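Endosialidase (Enterobacteria phage phi92, PDB 4HIZ) is a trimeric phage endosialidase that hydrolyses alpha2,8- and alpha2,9-linked sialic acid polymers. Local coordinates at the interface of chains A and B. Numbering follows the deposited sequence. Chains: chain A/B, Endosialidase.

About 34 Å separates the C-alpha centres of contact 1 and contact 2, and the two share no residue. Both join chains A and B of a three-copy assembly. Contact 1 pairs strand 560-563 of chain A with strand 554-556 of chain B and adds A:Trp131 of strand 130-131, which probably belongs to the catalytic propeller. Contact 2 draws on strands 610-614, 626-630 and 640-643, further towards the C-terminus. Polar and backbone bonds dominate contact 1, whereas leucine packing dominates contact 2. These two patches thus join the chains in different ways, one probably reaching the propeller and one in the C-terminal part.

Contact 1: the interface of chains A and B. Residues chain A 131, 561, 563; chain B 554-557.
The imidazole of B:His555 meets the carboxylate of A:Asp563 where strands of two chains pair in parallel in this phage endosialidase. B:His555 ND1 donates to A:Asp563 OD1 at 2.8 Å, with 170° at the hydrogen, and OD1 lies close to the ring plane, which points the N-H at it almost directly. The carboxylate is less well aligned. Its plane is turned 50° from the ring, and ND1 approaches OD1 on the syn side, somewhat out of the carboxylate plane. The two side chains cross at about a right angle.

A:Thr561 instead runs beside B:His555, pointing the same way, with CB over one ring face towards the rim. Its methyl CG2 packs 3.6 Å from CE1 of B:His555. The histidine ring reaches both neighbours because CG stands anti to its own carbonyl carbon (chi1 -74°). A:Trp131 crosses the histidine side chain nearly perpendicularly. The outer carbons of its six-membered ring do the touching, with CH2 4.1 Å from CB of B:His555.

The second carboxylate oxygen works through water. A:Asp563 OD2 is 2.7 Å from water 1, which in turn lies 2.6 Å from the hydroxyl OG of B:Ser557. Both oxygens of the aspartate thus have a partner, which should restrict rotation of the carboxylate.

Backbone bonds set the register beneath these groups. A:Thr561 N donates to B:Arg554 O at 2.9 Å, and B:Val556 N donates to A:Thr561 O at 2.8 Å, so A:Thr561 brackets B:His555 as a parallel bridge requires. A:Asp563 N continues the pairing to B:Val556 O at 3.0 Å, placing the aspartate side chain within range of the histidine.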
loop_
_atom_site.group_PDB
_atom_site.type_symbol
_atom_site.label_atom_id
_atom_site.label_comp_id
_atom_site.label_asym_id
_atom_site.label_seq_id
_atom_site.Cartn_x
_atom_site.Cartn_y
_atom_site.Cartn_z
ATOM N N TRP A 131 13.539 -9.716 -6.014
ATOM C CA TRP A 131 13.961 -10.684 -7.031
ATOM C C TRP A 131 15.461 -10.902 -6.906
ATOM O O TRP A 131 16.254 -9.943 -6.901
ATOM C CB TRP A 131 13.620 -10.179 -8.426
ATOM C CG TRP A 131 12.118 -10.089 -8.678
ATOM C CD1 TRP A 131 11.118 -10.788 -8.041
ATOM C CD2 TRP A 131 11.472 -9.228 -9.622
ATOM N NE1 TRP A 131 9.868 -10.404 -8.550
ATOM C CE2 TRP A 131 10.072 -9.467 -9.535
ATOM C CE3 TRP A 131 11.948 -8.291 -10.555
ATOM C CZ2 TRP A 131 9.146 -8.768 -10.311
ATOM C CZ3 TRP A 131 11.011 -7.602 -11.357
ATOM C CH2 TRP A 131 9.634 -7.841 -11.213
ATOM N N THR A 561 9.817 1.952 -11.326
ATOM C CA THR A 561 9.729 1.517 -12.710
ATOM C C THR A 561 8.428 0.761 -12.897
ATOM O O THR A 561 8.166 -0.246 -12.223
ATOM C CB THR A 561 10.953 0.619 -13.051
ATOM O OG1 THR A 561 12.147 1.441 -13.058
ATOM C CG2 THR A 561 10.803 -0.056 -14.437
ATOM N N ASP A 563 6.371 -1.653 -15.098
ATOM C CA ASP A 563 6.655 -2.655 -16.154
ATOM C C ASP A 563 5.502 -2.815 -17.171
ATOM O O ASP A 563 5.610 -3.605 -18.153
ATOM C CB ASP A 563 6.912 -4.037 -15.511
ATOM C CG ASP A 563 8.248 -4.120 -14.758
ATOM O OD1 ASP A 563 9.105 -3.226 -14.957
ATOM O OD2 ASP A 563 8.455 -5.117 -14.002
ATOM N N ARG B 554 12.343 -0.411 -7.347
ATOM C CA ARG B 554 10.994 -0.938 -7.261
ATOM C C ARG B 554 10.349 -1.059 -8.628
ATOM O O ARG B 554 10.301 -0.077 -9.374
ATOM C CB ARG B 554 10.150 0.057 -6.440
ATOM C CG ARG B 554 10.449 0.035 -4.957
ATOM C CD ARG B 554 10.137 1.431 -4.365
ATOM N NE ARG B 554 10.227 1.404 -2.899
ATOM C CZ ARG B 554 11.380 1.498 -2.217
ATOM N NH1 ARG B 554 12.553 1.656 -2.885
ATOM N NH2 ARG B 554 11.376 1.455 -0.871
ATOM N N HIS B 555 9.819 -2.247 -8.933
ATOM C CA HIS B 555 9.069 -2.479 -10.177
ATOM C C HIS B 555 7.621 -2.707 -9.875
ATOM O O HIS B 555 7.295 -3.521 -9.003
ATOM C CB HIS B 555 9.621 -3.727 -10.919
ATOM C CG HIS B 555 10.935 -3.464 -11.576
ATOM N ND1 HIS B 555 11.062 -3.297 -12.940
ATOM C CD2 HIS B 555 12.161 -3.224 -11.049
ATOM C CE1 HIS B 555 12.331 -3.040 -13.232
ATOM N NE2 HIS B 555 13.015 -2.980 -12.102
ATOM N N VAL B 556 6.752 -1.978 -10.587
ATOM C CA VAL B 556 5.297 -2.135 -10.429
ATOM C C VAL B 556 4.802 -3.062 -11.527
ATOM O O VAL B 556 5.058 -2.811 -12.714
ATOM C CB VAL B 556 4.574 -0.780 -10.567
ATOM C CG1 VAL B 556 3.011 -0.965 -10.488
ATOM C CG2 VAL B 556 5.059 0.208 -9.452
ATOM N N SER B 557 4.097 -4.119 -11.117
ATOM C CA SER B 557 3.757 -5.222 -12.040
ATOM C C SER B 557 2.283 -5.247 -12.408
ATOM O O SER B 557 1.658 -6.317 -12.438
ATOM C CB SER B 557 4.168 -6.563 -11.401
ATOM O OG SER B 557 5.599 -6.611 -11.270
HETATM O O HOH W 1 6.548 -6.955 -13.704
#

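Contact 2: the interface of chains A and B. Residues chain A 613, 627, 642; chain B 613, 627, 629, 640.
Leucines from equivalent positions of two chains meet in this C-terminal part of the endosialidase, on strands that probably belong to its beta-helical stalk. The first kind of contact is methyl against methyl between like residues. A:Leu613 CD1 and B:Leu613 CD1 come tip to tip at 3.5 Å, a close approach for two methyl groups. One layer further on, A:Leu627 CD2 faces B:Leu627 CD2 at 3.8 Å. In both pairs the side chains approach at a slant and meet through their terminal methyls. The torsions agree between the chains: in A:Leu627 CG lies anti to the backbone N (chi1 171°), and B:Leu627 matches it at 172°. Contact between equivalent residues suggests that they lie near the axis relating the copies, though two chains alone do not prove it.

A second kind joins unlike residues. B:Leu629 extends CD1 over the start of the A:Leu613 side chain, 3.8 Å from its CB. The same methyl also sits against the main chain, 3.4 Å from the carbonyl oxygen of A:Leu613. A:Leu642 reaches across with CD1, which lies 4.1 Å from CB of B:Ala640; the small alanine side chain offers its methyl to the longer leucine.

Packing within each chain connects these layers. A:Leu613 CD1 rests 3.8 Å from A:Leu627 CD2, and B:Leu613 CD1 lies 4.0 Å from B:Leu627 CD2, so the methyls used in the like pairs also touch along their own chains. On the other flank of chain B, B:Leu629 CD2 packs 3.8 Å from B:Ala640 CB, backing the methyl that receives A:Leu642.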
loop_
_atom_site.group_PDB
_atom_site.type_symbol
_atom_site.label_atom_id
_atom_site.label_comp_id
_atom_site.label_asym_id
_atom_site.label_seq_id
_atom_site.Cartn_x
_atom_site.Cartn_y
_atom_site.Cartn_z
ATOM N N LEU A 613 3.688 21.262 -30.330
ATOM C CA LEU A 613 4.924 21.317 -29.557
ATOM C C LEU A 613 5.199 22.779 -29.304
ATOM O O LEU A 613 5.207 23.568 -30.243
ATOM C CB LEU A 613 6.066 20.720 -30.370
ATOM C CG LEU A 613 5.842 19.279 -30.827
ATOM C CD1 LEU A 613 6.796 18.984 -31.949
ATOM C CD2 LEU A 613 6.076 18.331 -29.662
ATOM N N LEU A 627 5.317 24.200 -33.044
ATOM C CA LEU A 627 5.206 23.379 -34.254
ATOM C C LEU A 627 3.906 22.587 -34.130
ATOM O O LEU A 627 3.689 21.877 -33.141
ATOM C CB LEU A 627 6.405 22.422 -34.364
ATOM C CG LEU A 627 6.244 21.371 -35.498
ATOM C CD1 LEU A 627 6.176 22.060 -36.862
ATOM C CD2 LEU A 627 7.426 20.336 -35.443
ATOM N N LEU A 642 4.783 25.610 -38.848
ATOM C CA LEU A 642 5.756 26.113 -37.880
ATOM C C LEU A 642 5.433 27.585 -37.592
ATOM O O LEU A 642 5.298 28.379 -38.522
ATOM C CB LEU A 642 7.187 25.957 -38.452
ATOM C CG LEU A 642 8.310 26.533 -37.563
ATOM C CD1 LEU A 642 8.432 25.777 -36.250
ATOM C CD2 LEU A 642 9.611 26.401 -38.337
ATOM N N LEU B 613 13.713 19.173 -28.782
ATOM C CA LEU B 613 13.408 17.819 -29.255
ATOM C C LEU B 613 14.647 17.240 -29.918
ATOM O O LEU B 613 15.248 17.870 -30.796
ATOM C CB LEU B 613 12.260 17.901 -30.274
ATOM C CG LEU B 613 11.069 18.700 -29.717
ATOM C CD1 LEU B 613 10.171 19.018 -30.872
ATOM C CD2 LEU B 613 10.375 17.907 -28.650
ATOM N N LEU B 627 15.472 20.000 -32.701
ATOM C CA LEU B 627 14.659 21.162 -32.987
ATOM C C LEU B 627 14.509 21.923 -31.668
ATOM O O LEU B 627 14.091 21.336 -30.659
ATOM C CB LEU B 627 13.264 20.736 -33.482
ATOM C CG LEU B 627 12.251 21.896 -33.636
ATOM C CD1 LEU B 627 12.761 22.908 -34.650
ATOM C CD2 LEU B 627 10.861 21.369 -34.070
ATOM N N LEU B 629 12.606 25.057 -29.797
ATOM C CA LEU B 629 11.497 26.011 -29.880
ATOM C C LEU B 629 11.640 26.923 -28.676
ATOM O O LEU B 629 11.535 26.467 -27.532
ATOM C CB LEU B 629 10.147 25.294 -29.795
ATOM C CG LEU B 629 9.910 24.315 -30.946
ATOM C CD1 LEU B 629 8.605 23.516 -30.679
ATOM C CD2 LEU B 629 9.778 25.079 -32.244
ATOM N N ALA B 640 12.618 29.810 -33.527
ATOM C CA ALA B 640 12.721 28.345 -33.635
ATOM C C ALA B 640 13.977 28.044 -34.442
ATOM O O ALA B 640 14.269 28.755 -35.422
ATOM C CB ALA B 640 11.485 27.742 -34.338
#